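PDB 2F68: collagen adhesin from Staphylococcus aureus, which binds collagen at the staphylococcal cell surface, probably by closing its two beta-sandwich domains around the collagen triple helix in a "collagen hug". Local coordinates for residues 200-209 with 248-259; 13-22 with 128-136. All coordinates share one frame; numbering follows the deposited sequence.

Contact 1 (200-209 with 248-259); sequences TLNINVTGTH and YGSYNSFSINYK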
loop_
_atom_site.group_PDB
_atom_site.type_symbol
_atom_site.label_atom_id
_atom_site.label_comp_id
_atom_site.label_asym_id
_atom_site.label_seq_id
_atom_site.Cartn_x
_atom_site.Cartn_y
_atom_site.Cartn_z
ATOM N N THR A 200 -9.339 -14.302 -3.176
ATOM C CA THR A 200 -8.906 -13.056 -3.813
ATOM C C THR A 200 -7.861 -13.288 -4.910
ATOM O O THR A 200 -7.018 -12.424 -5.165
ATOM C CB THR A 200 -8.348 -12.052 -2.773
ATOM O OG1 THR A 200 -7.285 -12.664 -2.032
ATOM C CG2 THR A 200 -9.442 -11.598 -1.812
ATOM N N LEU A 201 -7.934 -14.447 -5.562
ATOM C CA LEU A 201 -6.964 -14.836 -6.587
ATOM C C LEU A 201 -7.109 -13.994 -7.860
ATOM O O LEU A 201 -6.422 -12.988 -8.013
ATOM C CB LEU A 201 -7.072 -16.341 -6.891
ATOM C CG LEU A 201 -5.862 -17.157 -7.386
ATOM C CD1 LEU A 201 -5.495 -16.856 -8.840
ATOM C CD2 LEU A 201 -4.643 -17.007 -6.472
ATOM N N ASN A 202 -8.013 -14.407 -8.750
ATOM C CA ASN A 202 -8.259 -13.771 -10.062
ATOM C C ASN A 202 -7.087 -13.730 -11.059
ATOM O O ASN A 202 -5.958 -13.385 -10.702
ATOM C CB ASN A 202 -8.975 -12.402 -9.938
ATOM C CG ASN A 202 -8.042 -11.260 -9.549
ATOM O OD1 ASN A 202 -8.111 -10.746 -8.432
ATOM N ND2 ASN A 202 -7.179 -10.848 -10.473
ATOM N N ILE A 203 -7.377 -14.090 -12.308
ATOM C CA ILE A 203 -6.379 -14.103 -13.381
ATOM C C ILE A 203 -6.857 -13.252 -14.560
ATOM O O ILE A 203 -7.988 -13.407 -15.028
ATOM C CB ILE A 203 -6.064 -15.549 -13.885
ATOM C CG1 ILE A 203 -5.813 -16.518 -12.722
ATOM C CG2 ILE A 203 -4.868 -15.551 -14.833
ATOM C CD1 ILE A 203 -7.028 -17.339 -12.319
ATOM N N ASN A 204 -5.992 -12.356 -15.028
ATOM C CA ASN A 204 -6.283 -11.533 -16.201
ATOM C C ASN A 204 -5.471 -11.976 -17.415
ATOM O O ASN A 204 -4.238 -11.924 -17.404
ATOM C CB ASN A 204 -6.037 -10.049 -15.904
ATOM C CG ASN A 204 -6.556 -9.133 -17.005
ATOM O OD1 ASN A 204 -7.642 -9.342 -17.549
ATOM N ND2 ASN A 204 -5.780 -8.104 -17.329
ATOM N N VAL A 205 -6.174 -12.417 -18.456
ATOM C CA VAL A 205 -5.535 -12.866 -19.691
ATOM C C VAL A 205 -5.829 -11.882 -20.824
ATOM O O VAL A 205 -6.985 -11.520 -21.058
ATOM C CB VAL A 205 -5.980 -14.300 -20.096
ATOM C CG1 VAL A 205 -5.091 -14.844 -21.208
ATOM C CG2 VAL A 205 -5.948 -15.239 -18.894
ATOM N N THR A 206 -4.775 -11.445 -21.510
ATOM C CA THR A 206 -4.898 -10.531 -22.647
ATOM C C THR A 206 -4.146 -11.060 -23.865
ATOM O O THR A 206 -3.031 -11.572 -23.743
ATOM C CB THR A 206 -4.388 -9.109 -22.310
ATOM O OG1 THR A 206 -3.094 -9.189 -21.699
ATOM C CG2 THR A 206 -5.349 -8.391 -21.368
ATOM N N GLY A 207 -4.767 -10.931 -25.035
ATOM C CA GLY A 207 -4.178 -11.396 -26.289
ATOM C C GLY A 207 -5.191 -12.084 -27.184
ATOM O O GLY A 207 -6.241 -11.518 -27.494
ATOM N N THR A 208 -4.869 -13.309 -27.596
ATOM C CA THR A 208 -5.753 -14.109 -28.446
ATOM C C THR A 208 -6.912 -14.688 -27.630
ATOM O O THR A 208 -8.047 -14.751 -28.108
ATOM C CB THR A 208 -4.981 -15.252 -29.154
ATOM O OG1 THR A 208 -3.733 -14.755 -29.654
ATOM C CG2 THR A 208 -5.793 -15.823 -30.313
ATOM N N HIS A 209 -6.614 -15.099 -26.399
ATOM C CA HIS A 209 -7.612 -15.668 -25.495
ATOM C C HIS A 209 -7.928 -14.687 -24.363
ATOM O O HIS A 209 -7.768 -15.009 -23.181
ATOM C CB HIS A 209 -7.120 -17.007 -24.934
ATOM C CG HIS A 209 -6.818 -18.033 -25.983
ATOM N ND1 HIS A 209 -7.699 -19.042 -26.311
ATOM C CD2 HIS A 209 -5.735 -18.207 -26.776
ATOM C CE1 HIS A 209 -7.170 -19.793 -27.261
ATOM N NE2 HIS A 209 -5.979 -19.307 -27.562
ATOM N N TYR A 248 -1.275 -22.337 -25.331
ATOM C CA TYR A 248 -2.058 -21.249 -24.746
ATOM C C TYR A 248 -1.171 -20.150 -24.162
ATOM O O TYR A 248 -1.610 -19.009 -24.002
ATOM C CB TYR A 248 -3.018 -21.785 -23.681
ATOM C CG TYR A 248 -4.037 -22.769 -24.216
ATOM C CD1 TYR A 248 -5.114 -22.335 -24.991
ATOM C CD2 TYR A 248 -3.926 -24.132 -23.946
ATOM C CE1 TYR A 248 -6.053 -23.234 -25.485
ATOM C CE2 TYR A 248 -4.861 -25.041 -24.436
ATOM C CZ TYR A 248 -5.921 -24.584 -25.204
ATOM O OH TYR A 248 -6.849 -25.474 -25.693
ATOM N N GLY A 249 0.075 -20.504 -23.847
ATOM C CA GLY A 249 1.056 -19.551 -23.336
ATOM C C GLY A 249 1.527 -18.567 -24.391
ATOM O O GLY A 249 1.870 -17.426 -24.077
ATOM N N SER A 250 1.543 -19.018 -25.645
ATOM C CA SER A 250 1.929 -18.181 -26.778
ATOM C C SER A 250 0.842 -17.165 -27.121
ATOM O O SER A 250 -0.352 -17.460 -27.012
ATOM C CB SER A 250 2.239 -19.046 -28.001
ATOM O OG SER A 250 3.330 -19.916 -27.755
ATOM N N TYR A 251 1.275 -15.974 -27.534
ATOM C CA TYR A 251 0.394 -14.870 -27.954
ATOM C C TYR A 251 -0.576 -14.385 -26.865
ATOM O O TYR A 251 -1.593 -13.752 -27.167
ATOM C CB TYR A 251 -0.376 -15.226 -29.240
ATOM C CG TYR A 251 0.445 -15.922 -30.307
ATOM C CD1 TYR A 251 1.384 -15.223 -31.065
ATOM C CD2 TYR A 251 0.270 -17.282 -30.567
ATOM C CE1 TYR A 251 2.136 -15.862 -32.048
ATOM C CE2 TYR A 251 1.017 -17.931 -31.547
ATOM C CZ TYR A 251 1.947 -17.214 -32.283
ATOM O OH TYR A 251 2.686 -17.850 -33.253
ATOM N N ASN A 252 -0.252 -14.673 -25.605
ATOM C CA ASN A 252 -1.100 -14.300 -24.472
ATOM C C ASN A 252 -0.312 -13.826 -23.255
ATOM O O ASN A 252 0.766 -14.347 -22.961
ATOM C CB ASN A 252 -2.009 -15.467 -24.073
ATOM C CG ASN A 252 -3.079 -15.760 -25.108
ATOM O OD1 ASN A 252 -3.948 -14.929 -25.377
ATOM N ND2 ASN A 252 -3.023 -16.951 -25.689
ATOM N N SER A 253 -0.864 -12.838 -22.555
ATOM C CA SER A 253 -0.277 -12.325 -21.319
ATOM C C SER A 253 -1.105 -12.769 -20.118
ATOM O O SER A 253 -2.329 -12.626 -20.113
ATOM C CB SER A 253 -0.179 -10.798 -21.361
ATOM O OG SER A 253 0.484 -10.294 -20.214
ATOM N N PHE A 254 -0.430 -13.307 -19.105
ATOM C CA PHE A 254 -1.102 -13.824 -17.913
ATOM C C PHE A 254 -0.734 -13.022 -16.668
ATOM O O PHE A 254 0.416 -13.040 -16.222
ATOM C CB PHE A 254 -0.775 -15.308 -17.708
ATOM C CG PHE A 254 -1.238 -16.198 -18.831
ATOM C CD1 PHE A 254 -0.391 -16.499 -19.894
ATOM C CD2 PHE A 254 -2.520 -16.742 -18.822
ATOM C CE1 PHE A 254 -0.814 -17.324 -20.934
ATOM C CE2 PHE A 254 -2.952 -17.569 -19.857
ATOM C CZ PHE A 254 -2.098 -17.860 -20.915
ATOM N N SER A 255 -1.718 -12.316 -16.115
ATOM C CA SER A 255 -1.528 -11.538 -14.894
ATOM C C SER A 255 -2.275 -12.185 -13.730
ATOM O O SER A 255 -3.509 -12.164 -13.681
ATOM C CB SER A 255 -1.984 -10.090 -15.097
ATOM O OG SER A 255 -1.707 -9.300 -13.952
ATOM N N ILE A 256 -1.518 -12.763 -12.800
ATOM C CA ILE A 256 -2.096 -13.449 -11.644
ATOM C C ILE A 256 -1.948 -12.611 -10.373
ATOM O O ILE A 256 -0.849 -12.468 -9.827
ATOM C CB ILE A 256 -1.498 -14.870 -11.447
ATOM C CG1 ILE A 256 -1.679 -15.709 -12.717
ATOM C CG2 ILE A 256 -2.140 -15.566 -10.241
ATOM C CD1 ILE A 256 -0.808 -16.951 -12.782
ATOM N N ASN A 257 -3.069 -12.055 -9.924
ATOM C CA ASN A 257 -3.131 -11.274 -8.694
ATOM C C ASN A 257 -3.486 -12.169 -7.505
ATOM O O ASN A 257 -3.960 -13.290 -7.696
ATOM C CB ASN A 257 -4.157 -10.140 -8.854
ATOM C CG ASN A 257 -4.255 -9.242 -7.626
ATOM O OD1 ASN A 257 -5.339 -9.047 -7.076
ATOM N ND2 ASN A 257 -3.125 -8.693 -7.193
ATOM N N TYR A 258 -3.216 -11.686 -6.292
ATOM C CA TYR A 258 -3.726 -12.288 -5.051
ATOM C C TYR A 258 -3.362 -11.468 -3.815
ATOM O O TYR A 258 -2.308 -10.829 -3.768
ATOM C CB TYR A 258 -3.290 -13.753 -4.882
ATOM C CG TYR A 258 -1.798 -13.987 -4.820
ATOM C CD1 TYR A 258 -1.119 -13.969 -3.601
ATOM C CD2 TYR A 258 -1.067 -14.251 -5.977
ATOM C CE1 TYR A 258 0.250 -14.194 -3.538
ATOM C CE2 TYR A 258 0.303 -14.476 -5.924
ATOM C CZ TYR A 258 0.954 -14.446 -4.702
ATOM O OH TYR A 258 2.309 -14.670 -4.647
ATOM N N LYS A 259 -4.245 -11.498 -2.819
ATOM C CA LYS A 259 -4.049 -10.762 -1.572
ATOM C C LYS A 259 -3.648 -11.692 -0.432
ATOM O O LYS A 259 -4.180 -12.798 -0.302
ATOM C CB LYS A 259 -5.316 -9.989 -1.196
ATOM C CG LYS A 259 -5.684 -8.869 -2.161
ATOM C CD LYS A 259 -6.981 -8.191 -1.748
ATOM C CE LYS A 259 -7.385 -7.118 -2.747
ATOM N NZ LYS A 259 -8.652 -6.442 -2.351
HETATM O O HOH W 1 -7.443 -9.594 -5.262
HETATM O O HOH W 2 -2.302 -10.085 -18.691
#
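Asn252 meets Thr208 and His209 at one end of an antiparallel strand pair, 203-207 against 252-259, in the collagen-binding domain. Its CB lies beside the carbonyl of Thr206. With CG anti to its carbonyl carbon (chi1 -69°), the side chain reaches the end of the neighbouring strand, where OD1 takes the backbone N of His209 at 2.9 Å in a nearly straight bond and, weakly, that of Thr208. ND2 donates to Tyr248 O and lies at the edge of the His209 ring, 3.2 Å from CD2. An asparagine suits the place because one amide can accept from one segment and donate to its own. Gly207 passes here with a positive phi (138°), a conformation that glycine adopts readily, its CA close against Tyr251 O. Along the ladder, Asn204 and Ser255 exchange two backbone hydrogen bonds, as do Thr206 and Ser253. The apolar side chains share one face: Val205 puts both methyls on the CD2-CE2 side of Phe254, and Ile203 CG2 lies 3.8 Å from Ile256 CG1. On the polar face a water bridges Asn204 O, Thr206 OG1 and Ser253 OG, while Ser255 OG turns to Asn172 on the next strand. Just before the turn, on helix 246-249, Tyr248 directs its edge at the face of His209 in a T-shaped pair, ring planes 74° apart, with Tyr248 CD1 4.0 Å from His209 CE1.

Contact 2 (13-22 with 128-136); sequences SSTNVTDLTV and ATITSGNKS
Ser13 begins the contact on the short helix 13-16, its carbonyl O receiving a CA-H...O contact from Gly133 CA at 3.4 Å. Gly133 belongs to the type II' turn from Ser132 to Lys135, where its positive phi of 76° suits a glycine. A water accepts from Asn134 N and lies within bonding distance of Ser13 O and Val17 O, which compete with other acceptors for its protons. Val17 leaves the helix with both methyls directed at Ser132: CG1 is 3.4 Å from its carbonyl O and CG2 3.5 Å from its OG, which is itself bonded to Lys53 O. Next comes Thr18, whose carbonyl O lies 3.3 Å from Lys135 CE; the lysine bends at chi2 (-68°) to lie past Val17, and a second water joins Thr18 O to NZ, weakly on the lysine side. Leu20 fills the centre. It swings CG away from its backbone N (chi1 -175°), which carries CD2 to within 3.3 Å of Ile130 O, while CB packs on Lys135 CB. Val22 completes the row, its side chain crossing that of Ile130 at about a right angle, with Val22 CG2 3.8 Å from Ile130 CD1. Strand 17-27 thus pairs antiparallel with 31-40 and parallel with 135-141, the second arm of the hairpin, while its inward Val17, Leu20 and Val22 face 127-132, and Ile52 and Val54 of strand 50-54 between them touch Val17, Ile130 and Ser132.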
loop_
_atom_site.group_PDB
_atom_site.type_symbol
_atom_site.label_atom_id
_atom_site.label_comp_id
_atom_site.label_asym_id
_atom_site.label_seq_id
_atom_site.Cartn_x
_atom_site.Cartn_y
_atom_site.Cartn_z
ATOM N N SER A 13 -6.828 22.904 15.157
ATOM C CA SER A 13 -5.662 22.835 14.274
ATOM C C SER A 13 -5.010 24.198 14.032
ATOM O O SER A 13 -3.785 24.303 13.979
ATOM C CB SER A 13 -6.035 22.183 12.939
ATOM O OG SER A 13 -7.051 22.918 12.277
ATOM N N SER A 14 -5.834 25.234 13.890
ATOM C CA SER A 14 -5.345 26.590 13.634
ATOM C C SER A 14 -4.641 27.202 14.847
ATOM O O SER A 14 -3.792 28.084 14.698
ATOM C CB SER A 14 -6.493 27.496 13.184
ATOM O OG SER A 14 -7.062 27.034 11.972
ATOM N N THR A 15 -4.993 26.726 16.038
ATOM C CA THR A 15 -4.461 27.275 17.286
ATOM C C THR A 15 -3.299 26.469 17.868
ATOM O O THR A 15 -2.334 27.047 18.371
ATOM C CB THR A 15 -5.563 27.419 18.365
ATOM O OG1 THR A 15 -6.257 26.174 18.516
ATOM C CG2 THR A 15 -6.558 28.509 17.982
ATOM N N ASN A 16 -3.387 25.141 17.790
ATOM C CA ASN A 16 -2.451 24.265 18.505
ATOM C C ASN A 16 -1.289 23.674 17.698
ATOM O O ASN A 16 -0.244 23.355 18.270
ATOM C CB ASN A 16 -3.212 23.164 19.253
ATOM C CG ASN A 16 -3.967 23.694 20.463
ATOM O OD1 ASN A 16 -5.196 23.723 20.477
ATOM N ND2 ASN A 16 -3.229 24.123 21.481
ATOM N N VAL A 17 -1.469 23.527 16.384
ATOM C CA VAL A 17 -0.422 22.979 15.511
ATOM C C VAL A 17 0.768 23.934 15.416
ATOM O O VAL A 17 0.600 25.127 15.154
ATOM C CB VAL A 17 -0.959 22.637 14.092
ATOM C CG1 VAL A 17 0.168 22.175 13.170
ATOM C CG2 VAL A 17 -2.033 21.568 14.173
ATOM N N THR A 18 1.965 23.393 15.633
ATOM C CA THR A 18 3.190 24.193 15.667
ATOM C C THR A 18 4.123 23.950 14.481
ATOM O O THR A 18 4.814 24.870 14.037
ATOM C CB THR A 18 3.972 23.974 16.980
ATOM O OG1 THR A 18 4.047 22.573 17.274
ATOM C CG2 THR A 18 3.291 24.697 18.130
ATOM N N ASP A 19 4.145 22.716 13.977
ATOM C CA ASP A 19 4.999 22.357 12.843
ATOM C C ASP A 19 4.418 21.212 12.017
ATOM O O ASP A 19 3.866 20.253 12.563
ATOM C CB ASP A 19 6.415 22.003 13.321
ATOM C CG ASP A 19 7.377 21.736 12.173
ATOM O OD1 ASP A 19 7.467 22.576 11.252
ATOM O OD2 ASP A 19 8.054 20.687 12.200
ATOM N N LEU A 20 4.550 21.330 10.698
ATOM C CA LEU A 20 4.132 20.289 9.766
ATOM C C LEU A 20 5.209 20.077 8.704
ATOM O O LEU A 20 5.478 20.967 7.891
ATOM C CB LEU A 20 2.789 20.651 9.119
ATOM C CG LEU A 20 2.118 19.632 8.191
ATOM C CD1 LEU A 20 1.496 18.481 8.970
ATOM C CD2 LEU A 20 1.069 20.319 7.338
ATOM N N THR A 21 5.829 18.899 8.726
ATOM C CA THR A 21 6.917 18.567 7.804
ATOM C C THR A 21 6.678 17.243 7.086
ATOM O O THR A 21 6.192 16.281 7.685
ATOM C CB THR A 21 8.283 18.494 8.527
ATOM O OG1 THR A 21 8.172 17.664 9.691
ATOM C CG2 THR A 21 8.761 19.883 8.937
ATOM N N VAL A 22 7.019 17.207 5.799
ATOM C CA VAL A 22 6.948 15.979 5.009
ATOM C C VAL A 22 8.318 15.652 4.417
ATOM O O VAL A 22 8.884 16.442 3.656
ATOM C CB VAL A 22 5.882 16.054 3.881
ATOM C CG1 VAL A 22 5.714 14.697 3.216
ATOM C CG2 VAL A 22 4.546 16.525 4.425
ATOM N N ALA A 128 2.084 18.885 -4.429
ATOM C CA ALA A 128 0.955 18.627 -3.541
ATOM C C ALA A 128 1.157 19.332 -2.203
ATOM O O ALA A 128 2.180 19.141 -1.538
ATOM C CB ALA A 128 0.770 17.132 -3.338
ATOM N N THR A 129 0.179 20.149 -1.820
ATOM C CA THR A 129 0.260 20.940 -0.595
ATOM C C THR A 129 -0.527 20.291 0.544
ATOM O O THR A 129 -1.760 20.237 0.512
ATOM C CB THR A 129 -0.231 22.393 -0.821
ATOM O OG1 THR A 129 0.420 22.949 -1.971
ATOM C CG2 THR A 129 0.067 23.266 0.395
ATOM N N ILE A 130 0.200 19.796 1.542
ATOM C CA ILE A 130 -0.406 19.220 2.740
ATOM C C ILE A 130 -0.509 20.297 3.820
ATOM O O ILE A 130 0.483 20.954 4.151
ATOM C CB ILE A 130 0.386 17.984 3.250
ATOM C CG1 ILE A 130 0.430 16.898 2.166
ATOM C CG2 ILE A 130 -0.230 17.436 4.540
ATOM C CD1 ILE A 130 1.429 15.781 2.422
ATOM N N THR A 131 -1.717 20.480 4.351
ATOM C CA THR A 131 -1.996 21.542 5.320
ATOM C C THR A 131 -2.529 21.006 6.648
ATOM O O THR A 131 -3.259 20.013 6.681
ATOM C CB THR A 131 -3.009 22.570 4.763
ATOM O OG1 THR A 131 -4.199 21.895 4.335
ATOM C CG2 THR A 131 -2.417 23.346 3.591
ATOM N N SER A 132 -2.152 21.677 7.735
ATOM C CA SER A 132 -2.666 21.377 9.070
ATOM C C SER A 132 -2.737 22.662 9.894
ATOM O O SER A 132 -1.743 23.092 10.486
ATOM C CB SER A 132 -1.800 20.324 9.770
ATOM O OG SER A 132 -2.343 19.967 11.028
ATOM N N GLY A 133 -3.918 23.274 9.912
ATOM C CA GLY A 133 -4.128 24.548 10.597
ATOM C C GLY A 133 -3.550 25.709 9.813
ATOM O O GLY A 133 -3.974 25.980 8.688
ATOM N N ASN A 134 -2.580 26.395 10.414
ATOM C CA ASN A 134 -1.888 27.506 9.760
ATOM C C ASN A 134 -0.602 27.070 9.057
ATOM O O ASN A 134 0.016 27.856 8.335
ATOM C CB ASN A 134 -1.588 28.623 10.768
ATOM C CG ASN A 134 -2.843 29.322 11.271
ATOM O OD1 ASN A 134 -2.900 29.758 12.421
ATOM N ND2 ASN A 134 -3.851 29.439 10.411
ATOM N N LYS A 135 -0.213 25.814 9.267
ATOM C CA LYS A 135 1.034 25.278 8.720
ATOM C C LYS A 135 0.807 24.520 7.415
ATOM O O LYS A 135 -0.174 23.784 7.273
ATOM C CB LYS A 135 1.733 24.376 9.746
ATOM C CG LYS A 135 1.966 25.021 11.114
ATOM C CD LYS A 135 2.991 26.148 11.055
ATOM C CE LYS A 135 2.941 27.006 12.309
ATOM N NZ LYS A 135 3.948 28.101 12.273
ATOM N N SER A 136 1.725 24.707 6.468
ATOM C CA SER A 136 1.648 24.062 5.158
ATOM C C SER A 136 3.027 23.648 4.646
ATOM O O SER A 136 4.022 24.336 4.887
ATOM C CB SER A 136 0.968 24.986 4.144
ATOM O OG SER A 136 1.673 26.208 4.007
HETATM O O HOH W 3 -1.398 26.340 13.334
HETATM O O HOH W 4 4.876 27.218 15.454
#

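The two contacts come one after the other along the chain: contact 2 closes at residue 136, well before contact 1 opens at residue 200. They lie on opposite sides of the chain's centre, with their own centres 45 Å apart and nearest atoms about 25 Å apart, and they share no sheet. Contact 1 joins neighbouring strands 194-207 and 252-262 within a five-stranded antiparallel sheet, whereas contact 2 lies within the mixed sheet of the other domain, where 17-27 pairs with 135-141 and faces 127-132. The arrangement is consistent with the hug model, in which two domains hold collagen; strand 300-307, from the chain's end, pairs with 104-116 in the sheet of contact 2 and so joins the two.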